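Local coordinates for protein predicted metal-dependent hydrolase of the TIM-barrel fold (Lactobacillus casei, PDB 2QPX) that is of unknown function but binds two zinc ions in a TIM-barrel of the amidohydrolase type and probably acts as a hydrolase, at residues N52-Y56 with N291-S295; M238-L244 with P267-A272. All coordinates share one frame; numbering follows the deposited sequence.

Contact 1 (N52-Y56 with N291-S295)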
ATOM      1  N   ASN A  52     -17.907 -10.788 -14.233  1.00 16.29           N
ATOM      2  CA  ASN A  52     -16.603 -10.726 -14.835  1.00 16.28           C
ATOM      3  C   ASN A  52     -15.470 -10.493 -13.837  1.00 17.29           C
ATOM      4  O   ASN A  52     -14.338 -10.151 -14.214  1.00 16.59           O
ATOM      5  CB  ASN A  52     -16.592  -9.696 -15.998  1.00 17.02           C
ATOM      6  CG  ASN A  52     -17.179 -10.263 -17.276  1.00 18.53           C
ATOM      7  OD1 ASN A  52     -18.176  -9.760 -17.789  1.00 25.34           O
ATOM      8  ND2 ASN A  52     -16.577 -11.308 -17.778  1.00 16.90           N
ATOM      9  N   ARG A  53     -15.746 -10.720 -12.567  1.00 18.54           N
ATOM     10  CA  ARG A  53     -14.756 -10.818 -11.505  1.00 17.36           C
ATOM     11  C   ARG A  53     -14.473 -12.263 -11.236  1.00 17.24           C
ATOM     12  O   ARG A  53     -15.349 -13.119 -11.446  1.00 19.54           O
ATOM     13  CB  ARG A  53     -15.283 -10.175 -10.222  1.00 16.37           C
ATOM     14  CG  ARG A  53     -15.680  -8.709 -10.399  1.00 17.14           C
ATOM     15  CD  ARG A  53     -16.326  -8.126  -9.166  1.00 16.81           C
ATOM     16  NE  ARG A  53     -15.433  -8.062  -8.025  1.00 16.55           N
ATOM     17  CZ  ARG A  53     -15.486  -8.819  -6.933  1.00 16.83           C
ATOM     18  NH1 ARG A  53     -16.346  -9.810  -6.791  1.00 18.18           N
ATOM     19  NH2 ARG A  53     -14.666  -8.565  -5.951  1.00 19.55           N
ATOM     20  N   LEU A  54     -13.304 -12.540 -10.675  1.00 15.70           N
ATOM     21  CA  LEU A  54     -12.910 -13.904 -10.404  1.00 17.44           C
ATOM     22  C   LEU A  54     -13.750 -14.584  -9.311  1.00 18.40           C
ATOM     23  O   LEU A  54     -14.006 -15.805  -9.406  1.00 18.27           O
ATOM     24  CB  LEU A  54     -11.424 -13.975 -10.047  1.00 18.64           C
ATOM     25  CG  LEU A  54     -10.788 -15.366 -10.113  1.00 18.78           C
ATOM     26  CD1 LEU A  54     -10.937 -15.979 -11.542  1.00 20.45           C
ATOM     27  CD2 LEU A  54      -9.296 -15.331  -9.740  1.00 19.45           C
ATOM     28  N   ALA A  55     -14.224 -13.845  -8.312  1.00 17.42           N
ATOM     29  CA  ALA A  55     -14.942 -14.454  -7.189  1.00 18.14           C
ATOM     30  C   ALA A  55     -16.144 -15.280  -7.659  1.00 17.84           C
ATOM     31  O   ALA A  55     -16.380 -16.377  -7.188  1.00 17.70           O
ATOM     32  CB  ALA A  55     -15.397 -13.377  -6.165  1.00 18.33           C
ATOM     33  N   TYR A  56     -16.932 -14.700  -8.559  1.00 16.85           N
ATOM     34  CA  TYR A  56     -18.110 -15.401  -9.071  1.00 17.60           C
ATOM     35  C   TYR A  56     -17.703 -16.726  -9.698  1.00 17.35           C
ATOM     36  O   TYR A  56     -18.373 -17.767  -9.479  1.00 17.66           O
ATOM     37  CB  TYR A  56     -18.869 -14.528 -10.056  1.00 17.49           C
ATOM     38  CG  TYR A  56     -19.962 -15.236 -10.839  1.00 17.03           C
ATOM     39  CD1 TYR A  56     -21.112 -15.688 -10.228  1.00 18.97           C
ATOM     40  CD2 TYR A  56     -19.814 -15.444 -12.192  1.00 19.90           C
ATOM     41  CE1 TYR A  56     -22.107 -16.328 -10.983  1.00 18.50           C
ATOM     42  CE2 TYR A  56     -20.769 -16.063 -12.932  1.00 19.83           C
ATOM     43  CZ  TYR A  56     -21.931 -16.487 -12.341  1.00 18.78           C
ATOM     44  OH  TYR A  56     -22.905 -17.130 -13.122  1.00 21.84           O
ATOM     45  N   ASN A 291     -12.142 -14.654   0.083  1.00 19.77           N
ATOM     46  CA  ASN A 291     -13.153 -15.226  -0.852  1.00 21.03           C
ATOM     47  C   ASN A 291     -13.529 -14.295  -2.004  1.00 22.07           C
ATOM     48  O   ASN A 291     -13.689 -14.750  -3.130  1.00 22.91           O
ATOM     49  CB  ASN A 291     -14.431 -15.727  -0.166  1.00 20.53           C
ATOM     50  CG  ASN A 291     -14.916 -14.859   1.000  1.00 20.60           C
ATOM     51  OD1 ASN A 291     -14.510 -13.708   1.151  1.00 22.15           O
ATOM     52  ND2 ASN A 291     -15.814 -15.423   1.848  1.00 21.21           N
ATOM     53  N   LEU A 292     -13.695 -13.009  -1.745  1.00 20.00           N
ATOM     54  CA  LEU A 292     -14.178 -12.108  -2.828  1.00 21.50           C
ATOM     55  C   LEU A 292     -13.059 -11.528  -3.662  1.00 18.75           C
ATOM     56  O   LEU A 292     -13.294 -10.935  -4.735  1.00 21.01           O
ATOM     57  CB  LEU A 292     -15.110 -11.009  -2.284  1.00 21.87           C
ATOM     58  CG  LEU A 292     -16.338 -11.479  -1.469  1.00 20.48           C
ATOM     59  CD1 LEU A 292     -17.370 -10.352  -1.384  1.00 22.58           C
ATOM     60  CD2 LEU A 292     -16.951 -12.737  -2.063  1.00 22.24           C
ATOM     61  N   GLY A 293     -11.832 -11.733  -3.208  1.00 19.32           N
ATOM     62  CA  GLY A 293     -10.615 -11.357  -3.979  1.00 20.26           C
ATOM     63  C   GLY A 293      -9.694 -12.551  -4.023  1.00 20.64           C
ATOM     64  O   GLY A 293      -8.500 -12.493  -3.589  1.00 21.32           O
ATOM     65  N   PRO A 294     -10.207 -13.658  -4.557  1.00 19.49           N
ATOM     66  CA  PRO A 294      -9.528 -14.937  -4.362  1.00 20.97           C
ATOM     67  C   PRO A 294      -8.119 -15.023  -4.951  1.00 20.44           C
ATOM     68  O   PRO A 294      -7.250 -15.711  -4.365  1.00 21.04           O
ATOM     69  CB  PRO A 294     -10.512 -15.942  -4.999  1.00 20.12           C
ATOM     70  CG  PRO A 294     -11.242 -15.155  -5.996  1.00 21.27           C
ATOM     71  CD  PRO A 294     -11.436 -13.831  -5.364  1.00 19.88           C
ATOM     72  N   SER A 295      -7.829 -14.337  -6.058  1.00 20.55           N
ATOM     73  CA  SER A 295      -6.421 -14.340  -6.564  1.00 20.90           C
ATOM     74  C   SER A 295      -5.421 -13.603  -5.650  1.00 21.38           C
ATOM     75  O   SER A 295      -4.191 -13.723  -5.808  1.00 22.49           O
ATOM     76  CB  SER A 295      -6.340 -13.780  -7.979  1.00 22.00           C
ATOM     77  OG  SER A 295      -6.568 -12.363  -7.995  1.00 21.85           O
TER
HETATM   78  O   HOH W   1     -13.009 -11.180  -7.656  1.00 19.42           O

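Contact 2 (M238-L244 with P267-A272)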
HETATM    1  N   MSE A 238     -13.699   4.315   2.411  1.00 23.65           N
HETATM    2  CA  MSE A 238     -12.569   3.400   2.663  0.50 24.86           C
HETATM    3  C   MSE A 238     -11.364   4.220   3.135  1.00 22.28           C
HETATM    4  O   MSE A 238     -10.452   3.664   3.800  1.00 21.39           O
HETATM    5  CB  MSE A 238     -12.251   2.501   1.415  0.50 25.71           C
HETATM    6  CG  MSE A 238     -10.987   1.553   1.514  0.50 25.73           C
HETATM    7 SE   MSE A 238     -10.334   0.696  -0.194  0.40 27.03          SE
HETATM    8  CE  MSE A 238     -11.344  -0.997  -0.261  0.50 24.50           C
ATOM      9  N   TYR A 239     -11.355   5.509   2.843  1.00 21.46           N
ATOM     10  CA  TYR A 239     -10.235   6.365   3.285  1.00 20.22           C
ATOM     11  C   TYR A 239     -10.146   6.461   4.794  1.00 21.09           C
ATOM     12  O   TYR A 239      -9.050   6.617   5.347  1.00 23.53           O
ATOM     13  CB  TYR A 239     -10.347   7.757   2.624  1.00 21.98           C
ATOM     14  CG  TYR A 239      -9.116   8.593   2.634  1.00 22.55           C
ATOM     15  CD1 TYR A 239      -8.141   8.427   1.651  1.00 27.29           C
ATOM     16  CD2 TYR A 239      -8.928   9.578   3.605  1.00 25.30           C
ATOM     17  CE1 TYR A 239      -6.985   9.204   1.653  1.00 25.65           C
ATOM     18  CE2 TYR A 239      -7.782  10.381   3.601  1.00 25.26           C
ATOM     19  CZ  TYR A 239      -6.813  10.175   2.619  1.00 25.88           C
ATOM     20  OH  TYR A 239      -5.662  10.953   2.629  1.00 27.64           O
ATOM     21  N   LEU A 240     -11.300   6.344   5.455  1.00 19.97           N
ATOM     22  CA  LEU A 240     -11.405   6.407   6.915  1.00 20.56           C
ATOM     23  C   LEU A 240     -11.341   5.045   7.560  1.00 21.18           C
ATOM     24  O   LEU A 240     -11.559   4.899   8.778  1.00 22.56           O
ATOM     25  CB  LEU A 240     -12.740   7.088   7.300  1.00 22.35           C
ATOM     26  CG  LEU A 240     -12.828   8.548   6.848  1.00 25.19           C
ATOM     27  CD1 LEU A 240     -14.150   9.164   7.345  1.00 28.26           C
ATOM     28  CD2 LEU A 240     -11.636   9.351   7.352  1.00 28.34           C
ATOM     29  N   GLY A 241     -11.098   4.017   6.761  1.00 19.28           N
ATOM     30  CA  GLY A 241     -11.075   2.649   7.260  1.00 21.21           C
ATOM     31  C   GLY A 241      -9.687   2.138   7.594  1.00 19.72           C
ATOM     32  O   GLY A 241      -9.527   0.928   7.782  1.00 22.48           O
ATOM     33  N   ASN A 242      -8.685   3.022   7.556  1.00 19.02           N
ATOM     34  CA  ASN A 242      -7.303   2.660   7.875  1.00 18.40           C
ATOM     35  C   ASN A 242      -7.231   2.443   9.403  1.00 18.65           C
ATOM     36  O   ASN A 242      -7.464   3.369  10.186  1.00 18.16           O
ATOM     37  CB  ASN A 242      -6.340   3.770   7.430  1.00 19.50           C
ATOM     38  CG  ASN A 242      -4.872   3.413   7.620  1.00 18.32           C
ATOM     39  OD1 ASN A 242      -4.500   2.653   8.531  1.00 18.59           O
ATOM     40  ND2 ASN A 242      -4.008   3.988   6.754  1.00 20.45           N
ATOM     41  N   PRO A 243      -6.878   1.228   9.851  1.00 16.20           N
ATOM     42  CA  PRO A 243      -6.942   0.969  11.278  1.00 15.77           C
ATOM     43  C   PRO A 243      -5.886   1.695  12.121  1.00 16.35           C
ATOM     44  O   PRO A 243      -6.036   1.744  13.344  1.00 16.97           O
ATOM     45  CB  PRO A 243      -6.767  -0.545  11.348  1.00 16.55           C
ATOM     46  CG  PRO A 243      -5.924  -0.873  10.172  1.00 17.19           C
ATOM     47  CD  PRO A 243      -6.423   0.058   9.097  1.00 15.99           C
ATOM     48  N   LEU A 244      -4.881   2.308  11.489  1.00 16.78           N
ATOM     49  CA  LEU A 244      -3.980   3.204  12.223  1.00 17.77           C
ATOM     50  C   LEU A 244      -4.776   4.337  12.884  1.00 18.15           C
ATOM     51  O   LEU A 244      -4.341   4.876  13.903  1.00 19.07           O
ATOM     52  CB  LEU A 244      -2.913   3.791  11.308  1.00 19.05           C
ATOM     53  CG  LEU A 244      -1.942   2.829  10.617  1.00 18.65           C
ATOM     54  CD1 LEU A 244      -0.954   3.574   9.717  1.00 19.18           C
ATOM     55  CD2 LEU A 244      -1.236   1.932  11.664  1.00 20.42           C
ATOM     56  N   PRO A 267      -7.520  -2.892   2.145  1.00 16.13           N
ATOM     57  CA  PRO A 267      -6.119  -2.961   1.732  1.00 16.45           C
ATOM     58  C   PRO A 267      -5.091  -2.626   2.800  1.00 16.74           C
ATOM     59  O   PRO A 267      -3.940  -2.449   2.465  1.00 17.83           O
ATOM     60  CB  PRO A 267      -6.071  -1.944   0.577  1.00 17.93           C
ATOM     61  CG  PRO A 267      -6.943  -0.932   1.056  1.00 20.72           C
ATOM     62  CD  PRO A 267      -8.130  -1.651   1.679  1.00 17.52           C
ATOM     63  N   TYR A 268      -5.546  -2.560   4.065  1.00 16.87           N
ATOM     64  CA  TYR A 268      -4.731  -2.102   5.200  1.00 16.94           C
ATOM     65  C   TYR A 268      -4.275  -3.256   6.088  1.00 16.16           C
ATOM     66  O   TYR A 268      -4.061  -3.108   7.290  1.00 17.40           O
ATOM     67  CB  TYR A 268      -5.521  -1.111   6.018  1.00 19.29           C
ATOM     68  CG  TYR A 268      -6.104   0.042   5.249  1.00 19.12           C
ATOM     69  CD1 TYR A 268      -5.305   1.032   4.725  1.00 21.87           C
ATOM     70  CD2 TYR A 268      -7.478   0.155   5.102  1.00 18.80           C
ATOM     71  CE1 TYR A 268      -5.845   2.106   4.035  1.00 20.62           C
ATOM     72  CE2 TYR A 268      -8.043   1.253   4.404  1.00 20.76           C
ATOM     73  CZ  TYR A 268      -7.210   2.200   3.868  1.00 21.68           C
ATOM     74  OH  TYR A 268      -7.745   3.278   3.179  1.00 26.92           O
ATOM     75  N   HIS A 269      -4.095  -4.415   5.477  1.00 15.95           N
ATOM     76  CA  HIS A 269      -3.616  -5.596   6.189  1.00 15.20           C
ATOM     77  C   HIS A 269      -2.177  -5.482   6.714  1.00 16.54           C
ATOM     78  O   HIS A 269      -1.906  -6.023   7.789  1.00 17.71           O
ATOM     79  CB  HIS A 269      -3.846  -6.845   5.332  1.00 16.45           C
ATOM     80  CG  HIS A 269      -3.290  -6.718   3.962  1.00 16.10           C
ATOM     81  ND1 HIS A 269      -3.896  -5.959   2.985  1.00 16.68           N
ATOM     82  CD2 HIS A 269      -2.103  -7.143   3.444  1.00 15.65           C
ATOM     83  CE1 HIS A 269      -3.118  -5.956   1.909  1.00 17.25           C
ATOM     84  NE2 HIS A 269      -2.034  -6.690   2.159  1.00 16.84           N
ATOM     85  N   ARG A 270      -1.278  -4.756   6.051  1.00 17.46           N
ATOM     86  CA  ARG A 270       0.057  -4.541   6.627  1.00 17.37           C
ATOM     87  C   ARG A 270      -0.072  -3.684   7.891  1.00 18.53           C
ATOM     88  O   ARG A 270       0.625  -3.863   8.860  1.00 18.12           O
ATOM     89  CB  ARG A 270       1.038  -3.887   5.642  1.00 17.66           C
ATOM     90  CG  ARG A 270       1.651  -4.843   4.616  1.00 17.98           C
ATOM     91  CD  ARG A 270       2.649  -4.142   3.650  1.00 17.37           C
ATOM     92  NE  ARG A 270       3.503  -5.120   2.929  1.00 18.63           N
ATOM     93  CZ  ARG A 270       4.040  -4.934   1.726  1.00 18.92           C
ATOM     94  NH1 ARG A 270       3.735  -3.870   0.992  1.00 21.37           N
ATOM     95  NH2 ARG A 270       4.845  -5.850   1.220  1.00 19.83           N
ATOM     96  N   GLU A 271      -0.971  -2.723   7.860  1.00 17.92           N
ATOM     97  CA  GLU A 271      -1.183  -1.846   9.005  1.00 17.21           C
ATOM     98  C   GLU A 271      -1.734  -2.658  10.170  1.00 16.44           C
ATOM     99  O   GLU A 271      -1.285  -2.494  11.311  1.00 16.90           O
ATOM    100  CB  GLU A 271      -2.095  -0.653   8.636  1.00 16.76           C
ATOM    101  CG  GLU A 271      -1.496   0.408   7.718  1.00 19.63           C
ATOM    102  CD  GLU A 271      -1.452   0.067   6.248  1.00 23.61           C
ATOM    103  OE1 GLU A 271      -1.880  -1.007   5.803  1.00 21.50           O
ATOM    104  OE2 GLU A 271      -0.948   0.946   5.499  1.00 29.57           O
ATOM    105  N   ALA A 272      -2.708  -3.526   9.903  1.00 15.62           N
ATOM    106  CA  ALA A 272      -3.292  -4.363  10.937  1.00 16.14           C
ATOM    107  C   ALA A 272      -2.249  -5.284  11.562  1.00 15.40           C
ATOM    108  O   ALA A 272      -2.203  -5.405  12.758  1.00 16.01           O
ATOM    109  CB  ALA A 272      -4.456  -5.206  10.357  1.00 17.90           C
TER
HETATM  110  O   HOH W   2      -1.082   3.629   6.114  1.00 25.96           O

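Contact 1 (N52-Y56 with N291-S295)
Arg-53 turns its CG anti to its own carbonyl carbon (chi1 -57°) and bends at chi3, which carries the guanidinium across to the end of helix 289-292. There NH2 of Arg-53 lies 3.0 Å from O of Leu-292, a weak and strongly bent hydrogen bond; the firmer partner is O of Leu-307 in the second subunit, which NE meets. The same Leu-292 O accepts from a water at 2.9 Å, and that water takes the backbone N-H of Ala-55. The water also sits over one face of the Arg-53 guanidinium, bridging the two segments. Leu-54 holds CG anti to its backbone N (chi1 -164°), which brings CG to 4.1 Å from CG of Pro-294, and its CD2 rests on CB of Ser-295 at 3.8 Å. Between these groups Ala-55 sets its small CB 3.5 Å from Leu-292 O, and CG of Pro-294 covers its CA. Asn-291 is held by Ser-317 O through ND2; its side chain lies about 5 Å from that of the zinc ligand Asp-318. The arrangement joins the start of helix 54-66 to the turn where Gly-293 breaks from helical geometry, after strand 282-285 in the metal-dependent TIM-barrel.

Contact 2 (M238-L244 with P267-A272)
The ring of Tyr-268, at the N-cap position of helix 269-278, lies between Pro-267 and Asn-242, where loops following strands 225-229 and 260-264 of the TIM-barrel meet. CG of Pro-267 sits over the centre of one face. Over the opposite face comes Asn-242, whose CA stands 3.7 Å from the ring centroid and only 9° off its normal, a CH-pi contact. The Asn-242 amide, CG anti to its backbone N (chi1 -175°), continues along that face, stacked with its plane 23° from the ring's. At the ring's edge the hydroxyl OH donates to O of Met-238 at 2.8 Å, from above the carbonyl plane; N of Gly-241 reaches the same oxygen from the other side. A leucine in place of Tyr-268 would probably leave Met-238 O with one donor fewer and Asn-242 without its flat stacking surface. CD of Pro-243 presses on CB of Tyr-268 at 3.4 Å, while Leu-244 crosses Glu-271 at about a right angle, CD1 of Leu-244 3.8 Å from CG of Glu-271. Asn-242 OD1 closes an Asx turn by accepting from N of Leu-244 at 3.0 Å. ND2 of Asn-242 donates to a water 3.0 Å away, which in turn donates to OE2 of Glu-271 at 2.8 Å.

Overall arrangement
Both contacts are largely buried, their centres about 21 Å apart and their nearest atoms about 10 Å, so they do not touch. Along the chain contact 2 is nested inside the loop that contact 1 closes. They share no helix or strand. In contact 1, where the start of an early helix meets a helix end after strand 282-285, water and a weak arginine bond reach a backbone carbonyl beside modest apolar packing. Contact 2 joins the loop after strand 225-229 to the start of helix 269-278, which follows the neighbouring parallel strand 260-264; it buries more surface, round one aromatic ring stacked and bonded through its hydroxyl. Both touch the second subunit, and contact 2 also packs against the third.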